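Local coordinates for flavoprotein (Thermotoga maritima, PDB 5V8S) that probably transfers electrons as a flavodiiron oxidoreductase, joining a metallo-beta-lactamase-like domain that carries an oxo-bridged di-iron centre to a flavodoxin-like, presumably FMN-binding domain, at residues Lys285-Phe295 against Ile398-Leu409; Pro204-Thr212 against Ser311-Asp319. The protein carries 1 engineered substitution. One frame throughout, in Å; residues are numbered along the deposited sequence.

Contact 1 (Lys285-Phe295 against Ile398-Leu409)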
loop_
_atom_site.group_PDB
_atom_site.type_symbol
_atom_site.label_atom_id
_atom_site.label_comp_id
_atom_site.label_asym_id
_atom_site.label_seq_id
_atom_site.Cartn_x
_atom_site.Cartn_y
_atom_site.Cartn_z
ATOM N N LYS A 285 -18.706 -16.350 -7.118
ATOM C CA LYS A 285 -19.620 -16.773 -8.172
ATOM C C LYS A 285 -19.128 -16.341 -9.552
ATOM O O LYS A 285 -19.286 -17.081 -10.521
ATOM C CB LYS A 285 -21.030 -16.258 -7.879
ATOM C CG LYS A 285 -21.613 -16.882 -6.630
ATOM C CD LYS A 285 -22.885 -16.187 -6.194
ATOM C CE LYS A 285 -23.560 -16.933 -5.039
ATOM N NZ LYS A 285 -24.731 -16.195 -4.514
ATOM N N ALA A 286 -18.541 -15.145 -9.660
ATOM C CA ALA A 286 -17.992 -14.687 -10.935
ATOM C C ALA A 286 -16.833 -15.576 -11.377
ATOM O O ALA A 286 -16.707 -15.912 -12.564
ATOM C CB ALA A 286 -17.544 -13.229 -10.791
ATOM N N ILE A 287 -15.993 -15.989 -10.426
ATOM C CA ILE A 287 -14.863 -16.855 -10.734
ATOM C C ILE A 287 -15.344 -18.235 -11.167
ATOM O O ILE A 287 -14.814 -18.821 -12.122
ATOM C CB ILE A 287 -13.922 -16.911 -9.515
ATOM C CG1 ILE A 287 -13.230 -15.552 -9.341
ATOM C CG2 ILE A 287 -12.908 -18.029 -9.666
ATOM C CD1 ILE A 287 -12.610 -15.312 -7.955
ATOM N N ASP A 288 -16.353 -18.784 -10.477
ATOM C CA ASP A 288 -16.917 -20.065 -10.912
ATOM C C ASP A 288 -17.486 -19.956 -12.320
ATOM O O ASP A 288 -17.326 -20.871 -13.131
ATOM C CB ASP A 288 -18.003 -20.543 -9.945
ATOM C CG ASP A 288 -17.442 -20.985 -8.613
ATOM O OD1 ASP A 288 -16.217 -21.221 -8.522
ATOM O OD2 ASP A 288 -18.238 -21.109 -7.656
ATOM N N SER A 289 -18.170 -18.846 -12.624
ATOM C CA SER A 289 -18.735 -18.665 -13.956
ATOM C C SER A 289 -17.635 -18.569 -15.011
ATOM O O SER A 289 -17.748 -19.153 -16.096
ATOM C CB SER A 289 -19.597 -17.412 -13.974
ATOM O OG SER A 289 -20.216 -17.230 -15.226
ATOM N N LEU A 290 -16.569 -17.819 -14.723
ATOM C CA LEU A 290 -15.434 -17.758 -15.640
ATOM C C LEU A 290 -14.905 -19.151 -15.938
ATOM O O LEU A 290 -14.638 -19.491 -17.095
ATOM C CB LEU A 290 -14.313 -16.908 -15.047
ATOM C CG LEU A 290 -14.526 -15.406 -15.057
ATOM C CD1 LEU A 290 -13.528 -14.772 -14.088
ATOM C CD2 LEU A 290 -14.386 -14.811 -16.440
ATOM N N LYS A 291 -14.707 -19.961 -14.898
ATOM C CA LYS A 291 -14.200 -21.314 -15.104
ATOM C C LYS A 291 -15.165 -22.154 -15.939
ATOM O O LYS A 291 -14.741 -22.907 -16.822
ATOM C CB LYS A 291 -13.956 -21.991 -13.761
ATOM C CG LYS A 291 -12.787 -21.445 -12.950
ATOM C CD LYS A 291 -12.822 -22.069 -11.559
ATOM C CE LYS A 291 -11.512 -21.939 -10.826
ATOM N NZ LYS A 291 -11.683 -22.297 -9.387
ATOM N N GLU A 292 -16.463 -22.039 -15.678
ATOM C CA GLU A 292 -17.437 -22.820 -16.431
ATOM C C GLU A 292 -17.409 -22.448 -17.904
ATOM O O GLU A 292 -17.694 -23.289 -18.766
ATOM C CB GLU A 292 -18.827 -22.593 -15.832
ATOM C CG GLU A 292 -19.939 -23.383 -16.495
ATOM C CD GLU A 292 -21.283 -23.155 -15.824
ATOM O OE1 GLU A 292 -21.395 -22.200 -15.020
ATOM O OE2 GLU A 292 -22.221 -23.937 -16.093
ATOM N N LYS A 293 -17.048 -21.209 -18.218
ATOM C CA LYS A 293 -16.960 -20.760 -19.598
ATOM C C LYS A 293 -15.571 -20.931 -20.215
ATOM O O LYS A 293 -15.345 -20.440 -21.325
ATOM C CB LYS A 293 -17.446 -19.314 -19.714
ATOM C CG LYS A 293 -18.953 -19.192 -19.511
ATOM C CD LYS A 293 -19.393 -17.758 -19.380
ATOM C CE LYS A 293 -20.837 -17.651 -18.900
ATOM N NZ LYS A 293 -21.806 -18.188 -19.881
ATOM N N GLY A 294 -14.658 -21.647 -19.554
ATOM C CA GLY A 294 -13.387 -22.024 -20.148
ATOM C C GLY A 294 -12.207 -21.136 -19.802
ATOM O O GLY A 294 -11.096 -21.395 -20.282
ATOM N N PHE A 295 -12.401 -20.105 -18.989
ATOM C CA PHE A 295 -11.304 -19.226 -18.615
ATOM C C PHE A 295 -10.521 -19.815 -17.445
ATOM O O PHE A 295 -11.015 -20.659 -16.695
ATOM C CB PHE A 295 -11.837 -17.850 -18.208
ATOM C CG PHE A 295 -12.495 -17.098 -19.319
ATOM C CD1 PHE A 295 -11.738 -16.420 -20.255
ATOM C CD2 PHE A 295 -13.877 -17.076 -19.435
ATOM C CE1 PHE A 295 -12.349 -15.741 -21.307
ATOM C CE2 PHE A 295 -14.494 -16.381 -20.471
ATOM C CZ PHE A 295 -13.724 -15.710 -21.404
ATOM N N ILE A 398 -24.659 -11.792 -12.617
ATOM C CA ILE A 398 -23.257 -12.189 -12.681
ATOM C C ILE A 398 -23.003 -12.967 -13.964
ATOM O O ILE A 398 -22.039 -12.715 -14.692
ATOM C CB ILE A 398 -22.876 -13.029 -11.448
ATOM C CG1 ILE A 398 -23.214 -12.291 -10.136
ATOM C CG2 ILE A 398 -21.379 -13.424 -11.547
ATOM C CD1 ILE A 398 -22.936 -13.100 -8.882
ATOM N N GLU A 399 -23.863 -13.941 -14.243
ATOM C CA GLU A 399 -23.722 -14.735 -15.456
ATOM C C GLU A 399 -23.808 -13.861 -16.701
ATOM O O GLU A 399 -23.082 -14.092 -17.677
ATOM C CB GLU A 399 -24.795 -15.828 -15.467
ATOM C CG GLU A 399 -24.312 -17.145 -14.865
ATOM C CD GLU A 399 -23.312 -17.867 -15.772
ATOM O OE1 GLU A 399 -22.362 -18.497 -15.256
ATOM O OE2 GLU A 399 -23.484 -17.807 -17.012
ATOM N N GLU A 400 -24.697 -12.861 -16.695
ATOM C CA GLU A 400 -24.809 -11.958 -17.838
ATOM C C GLU A 400 -23.495 -11.234 -18.085
ATOM O O GLU A 400 -23.076 -11.069 -19.238
ATOM C CB GLU A 400 -25.917 -10.923 -17.618
ATOM C CG GLU A 400 -27.312 -11.435 -17.849
ATOM C CD GLU A 400 -28.383 -10.396 -17.535
ATOM O OE1 GLU A 400 -28.043 -9.322 -16.985
ATOM O OE2 GLU A 400 -29.565 -10.676 -17.837
ATOM N N ALA A 401 -22.838 -10.785 -17.017
ATOM C CA ALA A 401 -21.597 -10.040 -17.185
ATOM C C ALA A 401 -20.510 -10.937 -17.748
ATOM O O ALA A 401 -19.778 -10.541 -18.655
ATOM C CB ALA A 401 -21.151 -9.445 -15.852
ATOM N N ILE A 402 -20.373 -12.143 -17.201
ATOM C CA ILE A 402 -19.357 -13.057 -17.710
ATOM C C ILE A 402 -19.658 -13.440 -19.159
ATOM O O ILE A 402 -18.744 -13.547 -19.987
ATOM C CB ILE A 402 -19.212 -14.287 -16.792
ATOM C CG1 ILE A 402 -18.961 -13.873 -15.335
ATOM C CG2 ILE A 402 -18.087 -15.182 -17.300
ATOM C CD1 ILE A 402 -17.856 -12.877 -15.128
ATOM N N SER A 403 -20.936 -13.651 -19.494
ATOM C CA SER A 403 -21.294 -13.938 -20.884
ATOM C C SER A 403 -20.952 -12.775 -21.807
ATOM O O SER A 403 -20.517 -12.982 -22.946
ATOM C CB SER A 403 -22.781 -14.253 -20.994
ATOM O OG SER A 403 -23.093 -15.468 -20.342
ATOM N N LEU A 404 -21.158 -11.543 -21.343
ATOM C CA LEU A 404 -20.791 -10.376 -22.138
ATOM C C LEU A 404 -19.296 -10.363 -22.417
ATOM O O LEU A 404 -18.862 -10.094 -23.549
ATOM C CB LEU A 404 -21.209 -9.111 -21.390
ATOM C CG LEU A 404 -21.075 -7.773 -22.111
ATOM C CD1 LEU A 404 -22.019 -7.729 -23.293
ATOM C CD2 LEU A 404 -21.349 -6.629 -21.140
ATOM N N LEU A 405 -18.492 -10.680 -21.398
ATOM C CA LEU A 405 -17.045 -10.750 -21.569
ATOM C C LEU A 405 -16.657 -11.841 -22.565
ATOM O O LEU A 405 -15.793 -11.632 -23.425
ATOM C CB LEU A 405 -16.396 -11.006 -20.209
ATOM C CG LEU A 405 -14.875 -11.078 -20.251
ATOM C CD1 LEU A 405 -14.300 -9.759 -20.753
ATOM C CD2 LEU A 405 -14.315 -11.416 -18.892
ATOM N N LYS A 406 -17.285 -13.015 -22.464
ATOM C CA LYS A 406 -16.993 -14.106 -23.394
ATOM C C LYS A 406 -17.315 -13.706 -24.832
ATOM O O LYS A 406 -16.563 -14.025 -25.760
ATOM C CB LYS A 406 -17.791 -15.342 -22.975
ATOM C CG LYS A 406 -17.670 -16.560 -23.897
ATOM C CD LYS A 406 -16.300 -17.163 -23.774
ATOM C CE LYS A 406 -16.176 -18.462 -24.563
ATOM N NZ LYS A 406 -14.776 -18.925 -24.476
ATOM N N LYS A 407 -18.432 -13.009 -25.033
ATOM C CA LYS A 407 -18.787 -12.509 -26.354
ATOM C C LYS A 407 -17.713 -11.573 -26.898
ATOM O O LYS A 407 -17.349 -11.640 -28.085
ATOM C CB LYS A 407 -20.138 -11.799 -26.245
ATOM C CG LYS A 407 -20.656 -11.200 -27.516
ATOM C CD LYS A 407 -22.006 -10.552 -27.279
ATOM C CE LYS A 407 -22.687 -10.170 -28.572
ATOM N NZ LYS A 407 -23.093 -11.373 -29.398
ATOM N N GLU A 408 -17.180 -10.700 -26.039
ATOM C CA GLU A 408 -16.164 -9.752 -26.476
ATOM C C GLU A 408 -14.854 -10.458 -26.816
ATOM O O GLU A 408 -14.184 -10.091 -27.779
ATOM C CB GLU A 408 -15.927 -8.718 -25.377
ATOM C CG GLU A 408 -14.854 -7.682 -25.687
ATOM C CD GLU A 408 -15.347 -6.589 -26.618
ATOM O OE1 GLU A 408 -16.550 -6.587 -26.961
ATOM O OE2 GLU A 408 -14.526 -5.726 -26.993
ATOM N N LEU A 409 -14.470 -11.465 -26.031
ATOM C CA LEU A 409 -13.178 -12.115 -26.198
ATOM C C LEU A 409 -13.195 -13.247 -27.216
ATOM O O LEU A 409 -12.126 -13.601 -27.738
ATOM C CB LEU A 409 -12.718 -12.683 -24.851
ATOM C CG LEU A 409 -12.348 -11.659 -23.774
ATOM C CD1 LEU A 409 -11.990 -12.361 -22.472
ATOM C CD2 LEU A 409 -11.211 -10.785 -24.252
HETATM O O HOH W 1 -12.601 -19.071 -22.738
#

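Contact 2 (Pro204-Thr212 against Ser311-Asp319)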
loop_
_atom_site.group_PDB
_atom_site.type_symbol
_atom_site.label_atom_id
_atom_site.label_comp_id
_atom_site.label_asym_id
_atom_site.label_seq_id
_atom_site.Cartn_x
_atom_site.Cartn_y
_atom_site.Cartn_z
ATOM N N PRO A 204 8.623 -14.979 -16.352
ATOM C CA PRO A 204 7.619 -14.221 -15.586
ATOM C C PRO A 204 8.238 -13.164 -14.687
ATOM O O PRO A 204 7.624 -12.116 -14.455
ATOM C CB PRO A 204 6.882 -15.306 -14.794
ATOM C CG PRO A 204 7.089 -16.555 -15.604
ATOM C CD PRO A 204 8.461 -16.435 -16.194
ATOM N N HIS A 205 9.451 -13.402 -14.181
ATOM C CA HIS A 205 10.147 -12.377 -13.412
ATOM C C HIS A 205 10.685 -11.256 -14.296
ATOM O O HIS A 205 10.888 -10.137 -13.801
ATOM C CB HIS A 205 11.257 -12.998 -12.571
ATOM C CG HIS A 205 10.757 -14.008 -11.583
ATOM N ND1 HIS A 205 10.309 -13.658 -10.326
ATOM C CD2 HIS A 205 10.606 -15.351 -11.679
ATOM C CE1 HIS A 205 9.900 -14.748 -9.694
ATOM N NE2 HIS A 205 10.070 -15.787 -10.494
ATOM N N VAL A 206 10.920 -11.533 -15.583
ATOM C CA VAL A 206 11.204 -10.467 -16.540
ATOM C C VAL A 206 9.962 -9.617 -16.748
ATOM O O VAL A 206 10.028 -8.388 -16.720
ATOM C CB VAL A 206 11.713 -11.058 -17.868
ATOM C CG1 VAL A 206 11.882 -9.951 -18.910
ATOM C CG2 VAL A 206 13.013 -11.788 -17.630
ATOM N N THR A 207 8.799 -10.257 -16.907
ATOM C CA THR A 207 7.571 -9.488 -17.065
ATOM C C THR A 207 7.343 -8.586 -15.860
ATOM O O THR A 207 6.975 -7.415 -16.009
ATOM C CB THR A 207 6.387 -10.432 -17.236
ATOM O OG1 THR A 207 6.623 -11.228 -18.400
ATOM C CG2 THR A 207 5.103 -9.633 -17.421
ATOM N N LYS A 208 7.546 -9.123 -14.658
ATOM C CA LYS A 208 7.373 -8.332 -13.442
ATOM C C LYS A 208 8.284 -7.109 -13.440
ATOM O O LYS A 208 7.858 -6.010 -13.069
ATOM C CB LYS A 208 7.660 -9.224 -12.238
ATOM C CG LYS A 208 7.330 -8.622 -10.885
ATOM C CD LYS A 208 7.680 -9.656 -9.807
ATOM C CE LYS A 208 7.517 -9.169 -8.399
ATOM N NZ LYS A 208 7.864 -10.256 -7.426
ATOM N N TYR A 209 9.549 -7.291 -13.842
ATOM C CA TYR A 209 10.504 -6.191 -13.962
ATOM C C TYR A 209 10.049 -5.171 -15.004
ATOM O O TYR A 209 10.058 -3.960 -14.755
ATOM C CB TYR A 209 11.883 -6.767 -14.328
ATOM C CG TYR A 209 12.925 -5.704 -14.530
ATOM C CD1 TYR A 209 13.626 -5.194 -13.451
ATOM C CD2 TYR A 209 13.212 -5.200 -15.805
ATOM C CE1 TYR A 209 14.586 -4.209 -13.625
ATOM C CE2 TYR A 209 14.151 -4.220 -15.975
ATOM C CZ TYR A 209 14.828 -3.725 -14.877
ATOM O OH TYR A 209 15.768 -2.734 -15.055
ATOM N N ILE A 210 9.656 -5.637 -16.187
ATOM C CA ILE A 210 9.212 -4.719 -17.232
ATOM C C ILE A 210 8.099 -3.826 -16.725
ATOM O O ILE A 210 8.142 -2.601 -16.872
ATOM C CB ILE A 210 8.761 -5.486 -18.489
ATOM C CG1 ILE A 210 9.931 -6.181 -19.158
ATOM C CG2 ILE A 210 8.103 -4.527 -19.463
ATOM C CD1 ILE A 210 9.494 -7.206 -20.206
ATOM N N VAL A 211 7.053 -4.430 -16.175
ATOM C CA VAL A 211 5.877 -3.644 -15.815
ATOM C C VAL A 211 6.211 -2.666 -14.691
ATOM O O VAL A 211 5.893 -1.470 -14.768
ATOM C CB VAL A 211 4.678 -4.542 -15.459
ATOM C CG1 VAL A 211 3.465 -3.672 -15.083
ATOM C CG2 VAL A 211 4.300 -5.470 -16.624
ATOM N N THR A 212 6.865 -3.157 -13.634
ATOM C CA THR A 212 7.131 -2.313 -12.474
ATOM C C THR A 212 8.125 -1.199 -12.770
ATOM O O THR A 212 7.935 -0.077 -12.293
ATOM C CB THR A 212 7.585 -3.116 -11.249
ATOM O OG1 THR A 212 8.777 -3.860 -11.528
ATOM C CG2 THR A 212 6.461 -4.031 -10.746
ATOM N N SER A 311 3.286 -5.730 -6.938
ATOM C CA SER A 311 4.161 -6.144 -8.035
ATOM C C SER A 311 3.671 -7.417 -8.709
ATOM O O SER A 311 3.890 -7.602 -9.909
ATOM C CB SER A 311 5.584 -6.328 -7.510
ATOM O OG SER A 311 5.654 -7.399 -6.583
ATOM N N GLU A 312 3.026 -8.309 -7.957
ATOM C CA GLU A 312 2.501 -9.538 -8.538
ATOM C C GLU A 312 1.226 -9.282 -9.332
ATOM O O GLU A 312 1.023 -9.883 -10.392
ATOM C CB GLU A 312 2.241 -10.549 -7.431
ATOM C CG GLU A 312 3.487 -11.074 -6.773
ATOM C CD GLU A 312 4.307 -11.947 -7.713
ATOM O OE1 GLU A 312 3.705 -12.799 -8.397
ATOM O OE2 GLU A 312 5.534 -11.791 -7.756
ATOM N N ILE A 313 0.353 -8.408 -8.844
ATOM C CA ILE A 313 -0.792 -7.993 -9.651
ATOM C C ILE A 313 -0.319 -7.447 -10.988
ATOM O O ILE A 313 -0.805 -7.842 -12.053
ATOM C CB ILE A 313 -1.637 -6.956 -8.891
ATOM C CG1 ILE A 313 -2.233 -7.583 -7.628
ATOM C CG2 ILE A 313 -2.754 -6.420 -9.788
ATOM C CD1 ILE A 313 -2.891 -6.591 -6.677
ATOM N N LEU A 314 0.639 -6.524 -10.951
ATOM C CA LEU A 314 1.076 -5.842 -12.161
ATOM C C LEU A 314 1.682 -6.823 -13.156
ATOM O O LEU A 314 1.439 -6.722 -14.362
ATOM C CB LEU A 314 2.059 -4.742 -11.784
ATOM C CG LEU A 314 1.446 -3.500 -11.143
ATOM C CD1 LEU A 314 2.537 -2.605 -10.668
ATOM C CD2 LEU A 314 0.569 -2.752 -12.101
ATOM N N LYS A 315 2.433 -7.808 -12.660
ATOM C CA LYS A 315 3.053 -8.805 -13.524
ATOM C C LYS A 315 2.034 -9.561 -14.363
ATOM O O LYS A 315 2.353 -10.002 -15.486
ATOM C CB LYS A 315 3.824 -9.783 -12.651
ATOM C CG LYS A 315 4.317 -11.013 -13.335
ATOM C CD LYS A 315 4.676 -12.073 -12.304
ATOM C CE LYS A 315 3.443 -12.782 -11.788
ATOM N NZ LYS A 315 3.860 -13.900 -10.916
ATOM N N ASP A 316 0.833 -9.747 -13.838
ATOM C CA ASP A 316 -0.157 -10.577 -14.514
ATOM C C ASP A 316 -1.021 -9.814 -15.507
ATOM O O ASP A 316 -1.757 -10.452 -16.265
ATOM C CB ASP A 316 -1.012 -11.316 -13.468
ATOM C CG ASP A 316 -0.361 -12.627 -13.025
ATOM O OD1 ASP A 316 0.139 -13.357 -13.908
ATOM O OD2 ASP A 316 -0.284 -12.910 -11.826
ATOM N N ILE A 317 -0.930 -8.489 -15.554
ATOM C CA ILE A 317 -1.789 -7.693 -16.432
ATOM C C ILE A 317 -1.464 -7.878 -17.918
ATOM O O ILE A 317 -2.383 -8.099 -18.724
ATOM C CB ILE A 317 -1.750 -6.200 -16.055
ATOM C CG1 ILE A 317 -2.025 -5.979 -14.560
ATOM C CG2 ILE A 317 -2.706 -5.395 -16.946
ATOM C CD1 ILE A 317 -3.370 -6.390 -14.140
ATOM N N PRO A 318 -0.196 -7.777 -18.352
ATOM C CA PRO A 318 0.063 -7.714 -19.807
ATOM C C PRO A 318 -0.518 -8.854 -20.624
ATOM O O PRO A 318 -1.035 -8.609 -21.720
ATOM C CB PRO A 318 1.593 -7.663 -19.904
ATOM C CG PRO A 318 2.023 -7.040 -18.610
ATOM C CD PRO A 318 1.052 -7.621 -17.589
ATOM N N ASP A 319 -0.428 -10.093 -20.150
ATOM C CA ASP A 319 -0.929 -11.215 -20.932
ATOM C C ASP A 319 -2.311 -11.669 -20.498
ATOM O O ASP A 319 -2.750 -12.740 -20.897
ATOM C CB ASP A 319 0.071 -12.373 -20.996
ATOM C CG ASP A 319 0.327 -13.029 -19.675
ATOM O OD1 ASP A 319 -0.051 -12.470 -18.625
ATOM O OD2 ASP A 319 0.914 -14.133 -19.681
#

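Contact 1 (Lys285-Phe295 against Ile398-Leu409)
Lys285 and Ala286 meet Ile398 where the helices ending at Glu292 and Leu409 come together, their short axes 9.5 Å apart and crossing at -43°. The CB of Lys285 packs on Ile398 CD1, the side chains crossing at about a right angle, while the extended lysine carries its amine away. Ile398 CG2 lies 3.7 Å from Ala286 CA, so this methyl rests almost on the backbone. One turn on, the hydroxyl of Ser289 stands anti to its own backbone N (chi1 -177°) and donates a very short bond, OG to Glu399 OE1 at 2.5 Å, while Ile402 CB packs against the serine oxygen. Leu290 sends CD2 to Ile402 CG2 and, more loosely, to Leu405 CD2; Leu290, Ile402 and Leu405 continue onto strands of the parallel sheet, as expected of two neighbouring helices on one face of a flavodoxin-like alpha/beta fold. Lys293 lays its CD against Ile402 CG2, 3.6 Å away, then bends at the last torsion (chi4 -66°), which lets NZ donate a hydrogen bond to Ser403 OG at 3.0 Å and form a salt bridge with Glu399 OE2 at 3.3 Å. Ser403 OG in turn donates to Glu399 O from above the carbonyl plane, on the face opposite Ser403 N. Gly294, with positive phi, is the C' residue of a Schellman motif, after which Phe295 points its side chain at the second helix: its CE1 touches Leu409 CD1 at 3.6 Å and its CZ the CD of Lys406. A water accepting from Lys406 NZ sits over the ring centre. The Glu399 carboxylate is shared between a hydroxyl and an ammonium group, which would favour its charged form and offset the nearby carboxylate of Glu292, whose OE1 is 3.8 Å from Glu399 OE1.

Contact 2 (Pro204-Thr212 against Ser311-Asp319)
Lys208 and Glu312 make the polar link between the two helices: Lys208 NZ donates to Glu312 OE2 at 2.8 Å, meeting that oxygen nearly along its C-O axis. The lysine is fully extended and so spans the side of Ser311, with CE 3.1 Å from Ser311 OG. That hydroxyl has its own hydrogen bond, to the carbonyl of Glu45. The other carboxylate oxygen, Glu312 OE1, takes Lys315 NZ at 2.8 Å on its syn side. Glu312 therefore sits between two ammonium groups, and Lys208 NZ forms a second salt bridge with Glu48; this pairing of charges would favour the charged form of the buried Lys208. Of the threonine hydroxyls, that of Thr207 bonds His254, while Thr212 OG1 donates to Lys208 O, tilted 27° from the carbonyl plane.

The two segments belong to different domains, 204-212 to the metallo-beta-lactamase-like part and 311-319 to the flavodoxin-like part, making this an interdomain contact within one chain. Their helix axes cross at 101°, and the backbones come close there, Lys208 CA lying 4.3 Å from Lys315 CA.

The carbon contacts lie alongside. The aliphatic stem of Lys315 lies across that of Lys208, CB to CB 3.9 Å, and its CD rests on Pro204 O. With chi1 at 180°, Val211 points CG1 away from its own amide nitrogen and onto Leu314 CB at 3.7 Å, while its CG2 meets CG of the Pro318 ring head-on at a tight 3.4 Å. Thr207 CG2 slides past the same proline, and Thr212 turns CG2 to Ser311 CB.

Contacts 1 and 2 lie about 24 Å apart between centres and about 9 Å between nearest atoms, without touching. Along the chain their segments alternate: 204-212, then 285-295, 311-319 and 398-409. Three of the four belong to the flavodoxin-like part, where strand 296-302 of the parallel sheet connects helix 278-292 of contact 1 to helix 310-316 of contact 2, and both helices pack on it. Contact 2 reaches helix 196-214 of the di-iron part, the side chain of Thr212 about 10 Å from the bound mu-oxo-diiron. Contact 1 thus ties the C-terminal helix 395-409 into the flavodoxin-like part, while contact 2 probably fixes how the two parts sit against each other within the chain.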